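PDB 3DXI: putative aldolase from Bacteroides vulgatus ATCC 8482, which is of unknown function but adopts a TIM-barrel fold with an HMGL-like region and is probably an aldolase-like protein. Local coordinates for residues Gly168-Pro171 / Lys172-Lys175; Leu178-Val181 / Arg182-Thr185. All coordinates share one frame; numbering follows the deposited sequence.

Contact 1 of 2, residues Gly168-Pro171 / Lys172-Lys175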
loop_
_atom_site.group_PDB
_atom_site.type_symbol
_atom_site.label_atom_id
_atom_site.label_comp_id
_atom_site.label_asym_id
_atom_site.label_seq_id
_atom_site.Cartn_x
_atom_site.Cartn_y
_atom_site.Cartn_z
ATOM N N GLY A 168 11.441 -3.681 -2.157
ATOM C CA GLY A 168 11.481 -4.357 -0.873
ATOM C C GLY A 168 12.168 -3.560 0.222
ATOM O O GLY A 168 12.320 -4.044 1.340
ATOM N N ILE A 169 12.584 -2.338 -0.090
ATOM C CA ILE A 169 13.255 -1.495 0.896
ATOM C C ILE A 169 12.252 -1.031 1.965
ATOM O O ILE A 169 11.106 -0.709 1.654
ATOM C CB ILE A 169 13.922 -0.268 0.205
ATOM C CG1 ILE A 169 15.053 0.270 1.080
ATOM C CG2 ILE A 169 12.897 0.822 -0.068
ATOM C CD1 ILE A 169 16.234 -0.658 1.160
ATOM N N THR A 170 12.683 -1.011 3.224
ATOM C CA THR A 170 11.826 -0.603 4.336
ATOM C C THR A 170 12.158 0.815 4.813
ATOM O O THR A 170 13.224 1.341 4.509
ATOM C CB THR A 170 11.976 -1.569 5.532
ATOM O OG1 THR A 170 13.319 -1.508 6.031
ATOM C CG2 THR A 170 11.657 -2.996 5.106
ATOM N N PRO A 171 11.248 1.444 5.577
ATOM C CA PRO A 171 11.454 2.804 6.091
ATOM C C PRO A 171 12.779 2.970 6.834
ATOM O O PRO A 171 13.492 3.955 6.629
ATOM C CB PRO A 171 10.247 3.013 7.005
ATOM C CG PRO A 171 9.192 2.181 6.356
ATOM C CD PRO A 171 9.939 0.920 6.005
ATOM N N LYS A 172 13.102 2.013 7.701
ATOM C CA LYS A 172 14.353 2.064 8.458
ATOM C C LYS A 172 15.552 2.114 7.516
ATOM O O LYS A 172 16.454 2.923 7.703
ATOM C CB LYS A 172 14.485 0.842 9.374
ATOM C CG LYS A 172 15.769 0.822 10.190
ATOM C CD LYS A 172 15.869 -0.423 11.071
ATOM C CE LYS A 172 17.043 -0.311 12.048
ATOM N NZ LYS A 172 17.122 -1.453 13.010
ATOM N N GLU A 173 15.559 1.247 6.506
ATOM C CA GLU A 173 16.654 1.209 5.544
ATOM C C GLU A 173 16.774 2.497 4.744
ATOM O O GLU A 173 17.890 2.928 4.440
ATOM C CB GLU A 173 16.485 0.028 4.590
ATOM C CG GLU A 173 16.556 -1.312 5.296
ATOM C CD GLU A 173 16.160 -2.456 4.399
ATOM O OE1 GLU A 173 15.061 -2.396 3.812
ATOM O OE2 GLU A 173 16.948 -3.416 4.286
ATOM N N VAL A 174 15.635 3.105 4.402
ATOM C CA VAL A 174 15.645 4.358 3.647
ATOM C C VAL A 174 16.303 5.457 4.480
ATOM O O VAL A 174 17.110 6.233 3.961
ATOM C CB VAL A 174 14.215 4.816 3.246
ATOM C CG1 VAL A 174 14.276 6.188 2.579
ATOM C CG2 VAL A 174 13.586 3.797 2.294
ATOM N N LYS A 175 15.958 5.525 5.765
ATOM C CA LYS A 175 16.551 6.529 6.651
ATOM C C LYS A 175 18.061 6.355 6.715
ATOM O O LYS A 175 18.814 7.307 6.534
ATOM C CB LYS A 175 16.004 6.412 8.079
ATOM C CG LYS A 175 14.582 6.884 8.261
ATOM C CD LYS A 175 14.110 6.670 9.699
ATOM C CE LYS A 175 14.906 7.510 10.684
ATOM N NZ LYS A 175 14.709 8.970 10.452
HETATM O O HOH W 1 14.371 -4.850 3.033
#
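Thr170 and Glu173 form an N-terminal helix cap, at the point where the loop after strand 159-163 turns into helix 171-184 of the TIM barrel. Thr170 occupies the N-cap position and Glu173 reaches back over it, its chain extended beyond CG. Glu173 OE1 takes the backbone N-H of Thr170 nearly along its own C-O axis, with N to OE1 at 2.8 Å and an N-H...O angle of 159°; this is the glutamate half of a capping box. The threonine hydroxyl, instead of accepting from Glu173 N, serves the same oxygen. With chi1 at 64°, OG1 sits between the backbone N and the carbonyl carbon and donates to Glu173 OE1 at 3.0 Å, approaching 45° out of the carboxylate plane. Two donors from one residue thus grip OE1. Water 1 lies 2.7 Å from Glu173 OE1 and 2.8 Å from Gly168 O and can donate to either.

Beneath the polar cap, Ile169 and Val174 make the contact of a hydrophobic staple, the residue before the N-cap meeting the fourth residue of the helix. Their side chains cross at about a right angle, and Ile169 CG2 stands 3.9 Å from Val174 CG2. Ile169 CD1 also lies against the Glu173 side chain, 3.5 Å from its CB. Regular helical bonding starts at once: Val174 N donates to Thr170 O at 3.0 Å, and Lys175 N to Pro171 O at 3.0 Å.

Lys175 carries its ammonium to a salt bridge with Asp210. Ile169 and Val174 rest on Phe191 of strand 189-192, Pro171 packs on Asn203 and Thr206 of helix 200-209, and Tyr237 and Ile202 of the second subunit cover Thr170 and Pro171.

Contact 2 of 2, residues Leu178-Val181 / Arg182-Thr185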
loop_
_atom_site.group_PDB
_atom_site.type_symbol
_atom_site.label_atom_id
_atom_site.label_comp_id
_atom_site.label_asym_id
_atom_site.label_seq_id
_atom_site.Cartn_x
_atom_site.Cartn_y
_atom_site.Cartn_z
ATOM N N LEU A 178 19.849 7.226 3.435
ATOM C CA LEU A 178 19.838 8.660 3.187
ATOM C C LEU A 178 20.946 9.286 4.034
ATOM O O LEU A 178 21.765 10.054 3.530
ATOM C CB LEU A 178 18.477 9.257 3.559
ATOM C CG LEU A 178 18.319 10.776 3.434
ATOM C CD1 LEU A 178 18.721 11.232 2.035
ATOM C CD2 LEU A 178 16.876 11.163 3.739
ATOM N N LYS A 179 20.974 8.942 5.321
ATOM C CA LYS A 179 21.994 9.456 6.233
ATOM C C LYS A 179 23.392 9.115 5.716
ATOM O O LYS A 179 24.313 9.929 5.803
ATOM C CB LYS A 179 21.817 8.861 7.628
ATOM C CG LYS A 179 20.525 9.254 8.325
ATOM C CD LYS A 179 20.394 8.532 9.669
ATOM C CE LYS A 179 19.081 8.876 10.374
ATOM N NZ LYS A 179 18.867 8.033 11.595
ATOM N N GLU A 180 23.550 7.909 5.175
ATOM C CA GLU A 180 24.841 7.483 4.638
ATOM C C GLU A 180 25.255 8.306 3.425
ATOM O O GLU A 180 26.385 8.784 3.351
ATOM C CB GLU A 180 24.802 5.999 4.259
ATOM C CG GLU A 180 24.994 5.075 5.439
ATOM C CD GLU A 180 26.348 5.264 6.081
ATOM O OE1 GLU A 180 27.361 4.931 5.435
ATOM O OE2 GLU A 180 26.406 5.757 7.223
ATOM N N VAL A 181 24.340 8.465 2.476
ATOM C CA VAL A 181 24.614 9.229 1.264
ATOM C C VAL A 181 25.032 10.662 1.613
ATOM O O VAL A 181 25.955 11.208 1.009
ATOM C CB VAL A 181 23.369 9.220 0.319
ATOM C CG1 VAL A 181 23.545 10.202 -0.827
ATOM C CG2 VAL A 181 23.174 7.805 -0.255
ATOM N N ARG A 182 24.372 11.254 2.603
ATOM C CA ARG A 182 24.691 12.613 3.025
ATOM C C ARG A 182 26.122 12.736 3.560
ATOM O O ARG A 182 26.676 13.834 3.596
ATOM C CB ARG A 182 23.708 13.083 4.102
ATOM C CG ARG A 182 22.246 13.148 3.662
ATOM C CD ARG A 182 22.020 14.209 2.611
ATOM N NE ARG A 182 20.610 14.583 2.534
ATOM C CZ ARG A 182 20.105 15.399 1.615
ATOM N NH1 ARG A 182 20.895 15.926 0.686
ATOM N NH2 ARG A 182 18.812 15.691 1.627
ATOM N N LYS A 183 26.714 11.621 3.982
ATOM C CA LYS A 183 28.087 11.637 4.498
ATOM C C LYS A 183 29.108 11.625 3.368
ATOM O O LYS A 183 30.256 12.029 3.559
ATOM C CB LYS A 183 28.378 10.404 5.361
ATOM C CG LYS A 183 27.637 10.301 6.674
ATOM C CD LYS A 183 28.063 9.016 7.380
ATOM C CE LYS A 183 27.330 8.816 8.688
ATOM N NZ LYS A 183 27.692 7.512 9.306
ATOM N N TYR A 184 28.691 11.163 2.194
ATOM C CA TYR A 184 29.608 11.044 1.073
ATOM C C TYR A 184 29.415 11.992 -0.102
ATOM O O TYR A 184 30.315 12.140 -0.933
ATOM C CB TYR A 184 29.609 9.593 0.600
ATOM C CG TYR A 184 30.100 8.646 1.674
ATOM C CD1 TYR A 184 31.459 8.540 1.963
ATOM C CD2 TYR A 184 29.205 7.911 2.448
ATOM C CE1 TYR A 184 31.918 7.727 2.996
ATOM C CE2 TYR A 184 29.650 7.095 3.490
ATOM C CZ TYR A 184 31.009 7.010 3.760
ATOM O OH TYR A 184 31.460 6.226 4.803
ATOM N N THR A 185 28.256 12.635 -0.185
ATOM C CA THR A 185 28.032 13.583 -1.266
ATOM C C THR A 185 27.206 14.759 -0.765
ATOM O O THR A 185 26.402 14.609 0.156
ATOM C CB THR A 185 27.349 12.912 -2.493
ATOM O OG1 THR A 185 27.076 13.910 -3.484
ATOM C CG2 THR A 185 26.061 12.217 -2.095
#
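Val181 O is held by two backbone donors, Tyr184 N and Thr185 N, each at 3.0 Å. The two approach differently: Thr185 N comes in nearly end-on to the carbonyl, with a C=O...N angle of 174°, whereas Tyr184 N stands 60° above the carbonyl plane. An i to i+3 bond, as in a 3-10 turn, and an i to i+4 alpha-helical bond therefore share one acceptor. The same tightening appears one residue earlier, where Lys183 N donates to Glu180 O at 2.9 Å and keeps only a weak bond to Lys179 O. Before that, Arg182 N donates to Leu178 O in an i to i+4 alpha-helical bond.

These bonds belong to the C-terminal part of helix 171-184, the connection in a right-handed beta-alpha-beta unit of the TIM barrel between strands 159-163 and 189-192. On its outer side Glu180 forms a salt bridge with Lys183, OE2 to NZ 3.0 Å. The lysine chain runs extended beyond CG, while the glutamate bends at chi2 (-62°) and brings its carboxylate to Lys183 and Tyr184. Its other oxygen, OE1, lies in the plane of the Tyr184 ring at the ring edge, 3.7 Å from CE2. One carboxylate is thus shared between an ammonium and an aromatic edge. Leu147 packs against both Glu180 and Tyr184.

On the barrel side, Val181 and Thr185 run side by side, and their methyls Val181 CG1 and Thr185 CG2 press together at 3.5 Å, tighter than usual for two carbons. Val181 also meets Phe160, Met162 and Val189 of the flanking strands, and Thr185 OG1 is hydrogen-bonded to Asp154 OD1 and Val187 N. Leu178 CD1 lies 3.9 Å from Arg182 NE, beside an arginine whose guanidinium goes on to a salt bridge with Asp213.

Leaving strand 159-163, the chain first closes contact 1, the N-terminal cap of helix 171-184, where 168-171 leads into 172-175. Contact 2 opens later on the same helix, linking 178-181 to 182-185 shortly before strand 189-192. The two follow in series: neither encloses or crosses the other, and they are successive parts of one helix, continuous through its backbone, with centres about 15 Å apart. Together they shape the two ends of one crossover helix. Both face strand 189-192, but contact 1 also meets helix 200-209 and the second subunit, whereas contact 2 reaches strand 159-163 and is touched by no other chain of the assembly.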